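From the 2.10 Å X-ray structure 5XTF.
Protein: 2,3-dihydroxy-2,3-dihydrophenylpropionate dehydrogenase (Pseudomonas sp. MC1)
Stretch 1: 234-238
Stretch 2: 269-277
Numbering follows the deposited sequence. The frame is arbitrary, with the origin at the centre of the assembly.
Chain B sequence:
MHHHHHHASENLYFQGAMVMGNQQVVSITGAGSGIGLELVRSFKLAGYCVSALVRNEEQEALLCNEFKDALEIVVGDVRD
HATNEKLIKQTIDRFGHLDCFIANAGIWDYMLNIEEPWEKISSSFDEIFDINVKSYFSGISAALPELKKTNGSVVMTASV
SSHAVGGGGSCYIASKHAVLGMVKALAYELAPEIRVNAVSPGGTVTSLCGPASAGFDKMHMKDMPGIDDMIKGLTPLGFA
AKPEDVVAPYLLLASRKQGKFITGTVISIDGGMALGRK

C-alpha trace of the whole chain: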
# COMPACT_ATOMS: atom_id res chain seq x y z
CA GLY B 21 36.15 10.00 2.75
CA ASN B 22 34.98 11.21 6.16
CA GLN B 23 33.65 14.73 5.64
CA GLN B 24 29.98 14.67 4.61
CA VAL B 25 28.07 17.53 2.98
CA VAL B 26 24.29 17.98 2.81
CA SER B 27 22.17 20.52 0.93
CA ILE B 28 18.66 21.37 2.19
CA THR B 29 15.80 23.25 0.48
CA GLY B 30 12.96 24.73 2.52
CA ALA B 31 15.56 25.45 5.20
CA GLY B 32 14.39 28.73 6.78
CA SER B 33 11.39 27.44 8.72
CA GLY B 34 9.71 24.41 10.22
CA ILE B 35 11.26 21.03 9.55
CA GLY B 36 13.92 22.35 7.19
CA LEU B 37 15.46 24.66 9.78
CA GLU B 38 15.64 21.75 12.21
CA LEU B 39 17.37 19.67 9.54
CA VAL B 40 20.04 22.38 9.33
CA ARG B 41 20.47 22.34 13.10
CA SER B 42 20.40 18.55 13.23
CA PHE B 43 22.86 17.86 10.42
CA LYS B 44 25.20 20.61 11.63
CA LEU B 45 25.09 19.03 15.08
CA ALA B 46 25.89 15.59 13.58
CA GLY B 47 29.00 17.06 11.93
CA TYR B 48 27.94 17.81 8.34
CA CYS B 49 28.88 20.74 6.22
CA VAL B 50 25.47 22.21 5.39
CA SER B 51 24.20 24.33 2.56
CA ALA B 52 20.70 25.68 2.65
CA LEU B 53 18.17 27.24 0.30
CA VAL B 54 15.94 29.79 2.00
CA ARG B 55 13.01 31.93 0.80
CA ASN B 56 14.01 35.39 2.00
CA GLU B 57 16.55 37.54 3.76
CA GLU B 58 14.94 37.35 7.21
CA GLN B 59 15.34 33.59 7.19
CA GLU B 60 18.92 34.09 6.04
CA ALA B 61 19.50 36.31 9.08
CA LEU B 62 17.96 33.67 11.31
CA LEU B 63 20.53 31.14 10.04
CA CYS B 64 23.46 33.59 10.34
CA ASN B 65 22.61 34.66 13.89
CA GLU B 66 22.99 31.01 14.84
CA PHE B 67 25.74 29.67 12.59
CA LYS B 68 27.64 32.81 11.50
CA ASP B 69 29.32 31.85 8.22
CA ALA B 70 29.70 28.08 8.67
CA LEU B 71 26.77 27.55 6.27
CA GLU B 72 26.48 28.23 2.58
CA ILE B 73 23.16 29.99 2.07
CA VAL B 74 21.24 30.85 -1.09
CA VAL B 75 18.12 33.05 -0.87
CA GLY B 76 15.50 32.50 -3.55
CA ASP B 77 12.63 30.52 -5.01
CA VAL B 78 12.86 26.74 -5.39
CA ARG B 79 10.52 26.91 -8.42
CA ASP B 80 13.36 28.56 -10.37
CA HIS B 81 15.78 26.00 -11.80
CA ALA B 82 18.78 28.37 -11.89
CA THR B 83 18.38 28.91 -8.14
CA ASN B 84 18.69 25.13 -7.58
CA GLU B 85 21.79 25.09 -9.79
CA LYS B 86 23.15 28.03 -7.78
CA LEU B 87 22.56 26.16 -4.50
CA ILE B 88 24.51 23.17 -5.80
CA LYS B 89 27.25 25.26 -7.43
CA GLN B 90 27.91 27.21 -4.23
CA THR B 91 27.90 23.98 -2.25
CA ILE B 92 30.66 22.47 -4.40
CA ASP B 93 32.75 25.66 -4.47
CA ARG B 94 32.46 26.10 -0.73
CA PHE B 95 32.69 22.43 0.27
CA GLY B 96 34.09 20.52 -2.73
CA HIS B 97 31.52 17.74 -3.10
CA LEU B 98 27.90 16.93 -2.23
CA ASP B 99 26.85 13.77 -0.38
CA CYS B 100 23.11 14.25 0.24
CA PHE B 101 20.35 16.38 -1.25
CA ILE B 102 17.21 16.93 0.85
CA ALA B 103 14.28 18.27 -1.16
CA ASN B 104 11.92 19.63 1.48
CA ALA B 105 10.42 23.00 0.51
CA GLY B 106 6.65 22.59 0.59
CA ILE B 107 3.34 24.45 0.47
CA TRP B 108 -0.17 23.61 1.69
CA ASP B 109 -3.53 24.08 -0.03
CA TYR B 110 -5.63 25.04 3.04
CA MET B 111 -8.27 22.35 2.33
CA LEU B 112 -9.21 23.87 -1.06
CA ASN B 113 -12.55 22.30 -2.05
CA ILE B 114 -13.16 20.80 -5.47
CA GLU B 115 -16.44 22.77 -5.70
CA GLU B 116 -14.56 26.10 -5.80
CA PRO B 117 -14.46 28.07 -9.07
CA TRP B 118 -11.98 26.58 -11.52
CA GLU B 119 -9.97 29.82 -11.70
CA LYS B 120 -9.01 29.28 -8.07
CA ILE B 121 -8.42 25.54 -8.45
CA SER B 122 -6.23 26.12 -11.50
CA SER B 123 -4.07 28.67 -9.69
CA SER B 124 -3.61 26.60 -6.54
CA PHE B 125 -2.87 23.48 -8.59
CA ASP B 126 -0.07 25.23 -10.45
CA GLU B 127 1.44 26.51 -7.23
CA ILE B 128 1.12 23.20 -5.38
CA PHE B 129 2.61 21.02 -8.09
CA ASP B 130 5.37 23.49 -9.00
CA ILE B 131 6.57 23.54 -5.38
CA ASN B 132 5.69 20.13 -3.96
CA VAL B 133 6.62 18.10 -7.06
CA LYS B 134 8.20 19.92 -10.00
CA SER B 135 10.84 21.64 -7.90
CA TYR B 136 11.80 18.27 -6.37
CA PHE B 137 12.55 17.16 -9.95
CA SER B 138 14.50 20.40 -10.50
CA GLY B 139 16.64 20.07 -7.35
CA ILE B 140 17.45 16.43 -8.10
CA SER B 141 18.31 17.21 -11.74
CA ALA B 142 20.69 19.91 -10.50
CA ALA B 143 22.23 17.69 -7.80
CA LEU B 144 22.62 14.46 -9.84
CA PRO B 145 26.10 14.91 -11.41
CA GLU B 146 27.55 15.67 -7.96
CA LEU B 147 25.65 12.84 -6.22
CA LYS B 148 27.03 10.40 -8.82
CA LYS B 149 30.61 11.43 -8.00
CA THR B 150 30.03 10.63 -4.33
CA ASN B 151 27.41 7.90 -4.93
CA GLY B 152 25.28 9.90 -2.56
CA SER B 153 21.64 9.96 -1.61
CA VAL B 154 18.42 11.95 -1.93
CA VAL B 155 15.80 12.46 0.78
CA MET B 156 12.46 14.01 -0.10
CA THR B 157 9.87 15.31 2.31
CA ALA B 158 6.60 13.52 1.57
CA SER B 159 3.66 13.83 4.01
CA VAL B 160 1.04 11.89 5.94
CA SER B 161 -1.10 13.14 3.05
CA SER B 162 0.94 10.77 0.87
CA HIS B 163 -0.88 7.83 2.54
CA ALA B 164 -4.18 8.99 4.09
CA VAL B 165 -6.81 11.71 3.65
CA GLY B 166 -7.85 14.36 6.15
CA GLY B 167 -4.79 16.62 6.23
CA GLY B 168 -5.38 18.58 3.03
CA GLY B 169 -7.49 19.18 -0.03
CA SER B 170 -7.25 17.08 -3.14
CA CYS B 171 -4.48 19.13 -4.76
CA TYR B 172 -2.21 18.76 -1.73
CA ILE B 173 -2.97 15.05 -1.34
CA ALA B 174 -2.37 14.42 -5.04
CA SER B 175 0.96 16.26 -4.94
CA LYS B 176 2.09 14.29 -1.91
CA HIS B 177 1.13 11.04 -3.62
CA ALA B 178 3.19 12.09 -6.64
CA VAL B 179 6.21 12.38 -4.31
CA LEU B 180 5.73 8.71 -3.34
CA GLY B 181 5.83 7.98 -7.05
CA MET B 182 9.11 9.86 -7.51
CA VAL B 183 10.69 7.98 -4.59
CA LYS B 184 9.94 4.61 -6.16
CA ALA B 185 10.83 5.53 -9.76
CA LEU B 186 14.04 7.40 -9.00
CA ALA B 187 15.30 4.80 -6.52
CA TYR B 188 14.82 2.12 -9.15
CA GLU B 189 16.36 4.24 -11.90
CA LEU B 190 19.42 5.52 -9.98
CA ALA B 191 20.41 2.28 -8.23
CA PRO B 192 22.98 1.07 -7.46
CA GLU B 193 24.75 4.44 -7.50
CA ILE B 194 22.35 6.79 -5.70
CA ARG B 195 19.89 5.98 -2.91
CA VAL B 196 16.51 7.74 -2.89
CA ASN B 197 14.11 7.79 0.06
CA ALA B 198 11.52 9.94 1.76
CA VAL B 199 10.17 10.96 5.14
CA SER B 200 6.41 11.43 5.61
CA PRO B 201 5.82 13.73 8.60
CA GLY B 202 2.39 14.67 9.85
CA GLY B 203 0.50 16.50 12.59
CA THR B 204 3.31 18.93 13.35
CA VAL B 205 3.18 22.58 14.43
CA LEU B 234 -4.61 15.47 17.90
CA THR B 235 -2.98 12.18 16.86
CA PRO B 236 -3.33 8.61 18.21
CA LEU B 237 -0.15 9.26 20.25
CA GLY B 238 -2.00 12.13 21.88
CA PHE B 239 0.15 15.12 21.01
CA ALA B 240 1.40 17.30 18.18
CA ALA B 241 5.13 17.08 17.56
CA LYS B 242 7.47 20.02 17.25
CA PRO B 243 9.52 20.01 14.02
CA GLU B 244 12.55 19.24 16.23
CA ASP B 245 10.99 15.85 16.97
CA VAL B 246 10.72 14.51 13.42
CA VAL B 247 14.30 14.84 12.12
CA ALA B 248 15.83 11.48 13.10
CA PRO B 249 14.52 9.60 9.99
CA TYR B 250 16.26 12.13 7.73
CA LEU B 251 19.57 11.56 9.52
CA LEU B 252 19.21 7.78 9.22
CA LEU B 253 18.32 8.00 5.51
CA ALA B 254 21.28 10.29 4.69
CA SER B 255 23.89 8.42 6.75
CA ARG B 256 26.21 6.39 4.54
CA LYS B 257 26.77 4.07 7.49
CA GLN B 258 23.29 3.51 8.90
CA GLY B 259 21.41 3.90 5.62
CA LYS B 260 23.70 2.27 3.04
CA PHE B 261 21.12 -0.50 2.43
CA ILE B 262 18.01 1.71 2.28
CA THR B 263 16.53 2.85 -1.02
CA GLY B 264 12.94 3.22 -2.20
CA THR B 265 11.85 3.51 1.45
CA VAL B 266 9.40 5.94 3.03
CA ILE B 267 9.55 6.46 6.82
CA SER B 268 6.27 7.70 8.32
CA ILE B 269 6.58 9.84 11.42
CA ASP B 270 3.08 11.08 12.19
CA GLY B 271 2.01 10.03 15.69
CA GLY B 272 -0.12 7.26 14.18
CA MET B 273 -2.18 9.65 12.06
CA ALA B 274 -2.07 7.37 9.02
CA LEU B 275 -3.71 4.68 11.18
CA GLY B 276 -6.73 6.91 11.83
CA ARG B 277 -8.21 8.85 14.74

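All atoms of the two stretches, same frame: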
# COMPACT_ATOMS: atom_id res chain seq x y z
N LEU B 234 -3.88 16.71 17.67
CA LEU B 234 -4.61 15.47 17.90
C LEU B 234 -4.10 14.36 16.98
O LEU B 234 -4.31 14.41 15.76
CB LEU B 234 -6.12 15.69 17.69
CG LEU B 234 -7.13 14.57 18.02
CD1 LEU B 234 -7.30 13.56 16.87
CD2 LEU B 234 -6.77 13.85 19.33
N THR B 235 -3.44 13.38 17.57
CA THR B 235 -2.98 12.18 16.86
C THR B 235 -3.29 10.99 17.76
O THR B 235 -3.63 11.20 18.93
CB THR B 235 -1.47 12.26 16.56
OG1 THR B 235 -0.72 12.26 17.78
CG2 THR B 235 -1.14 13.53 15.77
N PRO B 236 -3.22 9.75 17.27
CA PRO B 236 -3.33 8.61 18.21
C PRO B 236 -2.33 8.66 19.36
O PRO B 236 -2.67 8.24 20.48
CB PRO B 236 -3.10 7.39 17.31
CG PRO B 236 -3.55 7.85 15.95
CD PRO B 236 -3.18 9.31 15.87
N LEU B 237 -1.11 9.17 19.15
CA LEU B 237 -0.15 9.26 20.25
C LEU B 237 -0.44 10.43 21.19
O LEU B 237 0.28 10.61 22.17
CB LEU B 237 1.28 9.37 19.73
CG LEU B 237 1.86 8.06 19.16
CD1 LEU B 237 3.33 8.23 18.85
CD2 LEU B 237 1.64 6.86 20.08
N GLY B 238 -1.47 11.21 20.91
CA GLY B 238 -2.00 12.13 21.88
C GLY B 238 -1.36 13.49 21.92
O GLY B 238 -1.66 14.27 22.83
N ILE B 269 6.39 9.35 10.06
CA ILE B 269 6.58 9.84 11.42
C ILE B 269 5.46 10.84 11.69
O ILE B 269 5.58 12.04 11.42
CB ILE B 269 7.99 10.44 11.61
CG1 ILE B 269 8.15 11.04 13.00
CG2 ILE B 269 8.34 11.45 10.52
CD1 ILE B 269 9.59 11.17 13.45
N ASP B 270 4.33 10.33 12.21
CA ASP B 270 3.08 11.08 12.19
C ASP B 270 2.22 10.85 13.43
O ASP B 270 1.03 11.17 13.41
CB ASP B 270 2.27 10.68 10.96
CG ASP B 270 2.02 9.17 10.87
OD1 ASP B 270 2.36 8.42 11.82
OD2 ASP B 270 1.46 8.73 9.84
N GLY B 271 2.78 10.27 14.49
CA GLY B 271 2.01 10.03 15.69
C GLY B 271 0.87 9.06 15.50
O GLY B 271 -0.07 9.07 16.31
N GLY B 272 0.93 8.23 14.46
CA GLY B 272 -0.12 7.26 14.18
C GLY B 272 -1.22 7.78 13.30
O GLY B 272 -2.19 7.05 13.06
N MET B 273 -1.09 9.00 12.78
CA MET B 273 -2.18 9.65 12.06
C MET B 273 -2.63 8.83 10.86
O MET B 273 -3.82 8.79 10.54
CB MET B 273 -1.76 11.03 11.60
CG MET B 273 -2.92 11.95 11.24
SD MET B 273 -2.28 13.62 11.02
CE MET B 273 -0.95 13.52 12.22
N ALA B 274 -1.69 8.20 10.15
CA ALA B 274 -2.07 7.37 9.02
C ALA B 274 -3.00 6.24 9.45
O ALA B 274 -3.88 5.83 8.69
CB ALA B 274 -0.82 6.83 8.32
N LEU B 275 -2.83 5.74 10.68
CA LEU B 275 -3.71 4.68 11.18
C LEU B 275 -5.16 5.14 11.27
O LEU B 275 -6.08 4.31 11.14
CB LEU B 275 -3.25 4.21 12.56
CG LEU B 275 -2.20 3.11 12.74
CD1 LEU B 275 -1.27 3.03 11.56
CD2 LEU B 275 -1.45 3.41 14.01
N GLY B 276 -5.40 6.42 11.51
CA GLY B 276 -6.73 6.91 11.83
C GLY B 276 -6.83 7.42 13.26
O GLY B 276 -5.93 7.25 14.08
N ARG B 277 -7.98 8.03 13.54
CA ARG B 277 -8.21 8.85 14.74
C ARG B 277 -8.55 8.02 15.95
O ARG B 277 -9.33 7.09 15.86
CB ARG B 277 -9.31 9.90 14.49
CG ARG B 277 -8.84 10.97 13.46
CD ARG B 277 -8.61 10.45 12.00
NE ARG B 277 -9.88 10.24 11.19
CZ ARG B 277 -10.00 9.42 10.11
NH1 ARG B 277 -9.05 8.52 9.87
NH2 ARG B 277 -11.17 9.26 9.46

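The contact rests on one backbone hydrogen bond and the packing of a few side chains around it. Leu237 N donates to Gly271 O at 3.0 Å with an N-H...O angle of 150°, joining two reverse turns: a type I turn from Thr235 to Gly238, closed by Gly238 N to Thr235 O at 2.9 Å, and a type I' turn from Asp270 to Met273, closed by Met273 N to Asp270 O at 3.1 Å. The same carbonyl lies 3.4 Å from Pro236 N (to Gly271 O), but a proline nitrogen has no hydrogen to give; the donor is the next amide, Leu237 N.

Pro236 is the most covered residue, losing 79 Å² to the other stretch. Its phi of -55°, which the ring restrains, suits the first corner of a type I turn, and the ring, puckered C-gamma exo, lies against backbone carbonyls. CD is 3.2 Å from Gly271 O, while CG is 3.3 Å from Gly272 O and 3.1 Å from Gly276 O. These are close carbon-to-oxygen approaches rather than conventional hydrogen bonds.

Thr235 has its CA-to-CB bond toward the second stretch and chi1 in p (65°). In this rotamer CG2 comes 3.6 Å from Met273 CE, and CB lies 3.5 Å from Gly271 O, while OG1 is hydrogen-bonded to a residue elsewhere in the structure. Met273 starts out sideways to the contact; chi1 and chi2, both t (-162° and 170°), extend the chain, and chi3 at -32°, between wells, sets the direction of the terminal methyl that meets Thr235.

Leu237 (chi1 m, -73°; chi2 t, -172°) also directs its CA-to-CB bond toward the second stretch, and its CG packs 3.6 Å from Gly271 O, the oxygen its own N binds.

Asp270 shapes its own turn. With chi1 p (55°) and chi2 7°, its carboxylate accepts from two amides: Gly272 N to OD1 of Asp270 at 3.0 Å and Ala274 N to OD2 of Asp270 at 3.2 Å.

The two glycines at the turn's corners have positive phi (64° and 89°), as a type I' turn requires. Space is also short: an ideal CB on Gly271 would sit 2.8 Å from Thr235 OG1, a clash, and one on Gly272 would be a tight 3.1 Å from Pro236 CB and jammed against the preceding carbonyl oxygen. Bare backbone here lets the turns approach to 5.1 Å between Leu237 CA and Gly271 CA.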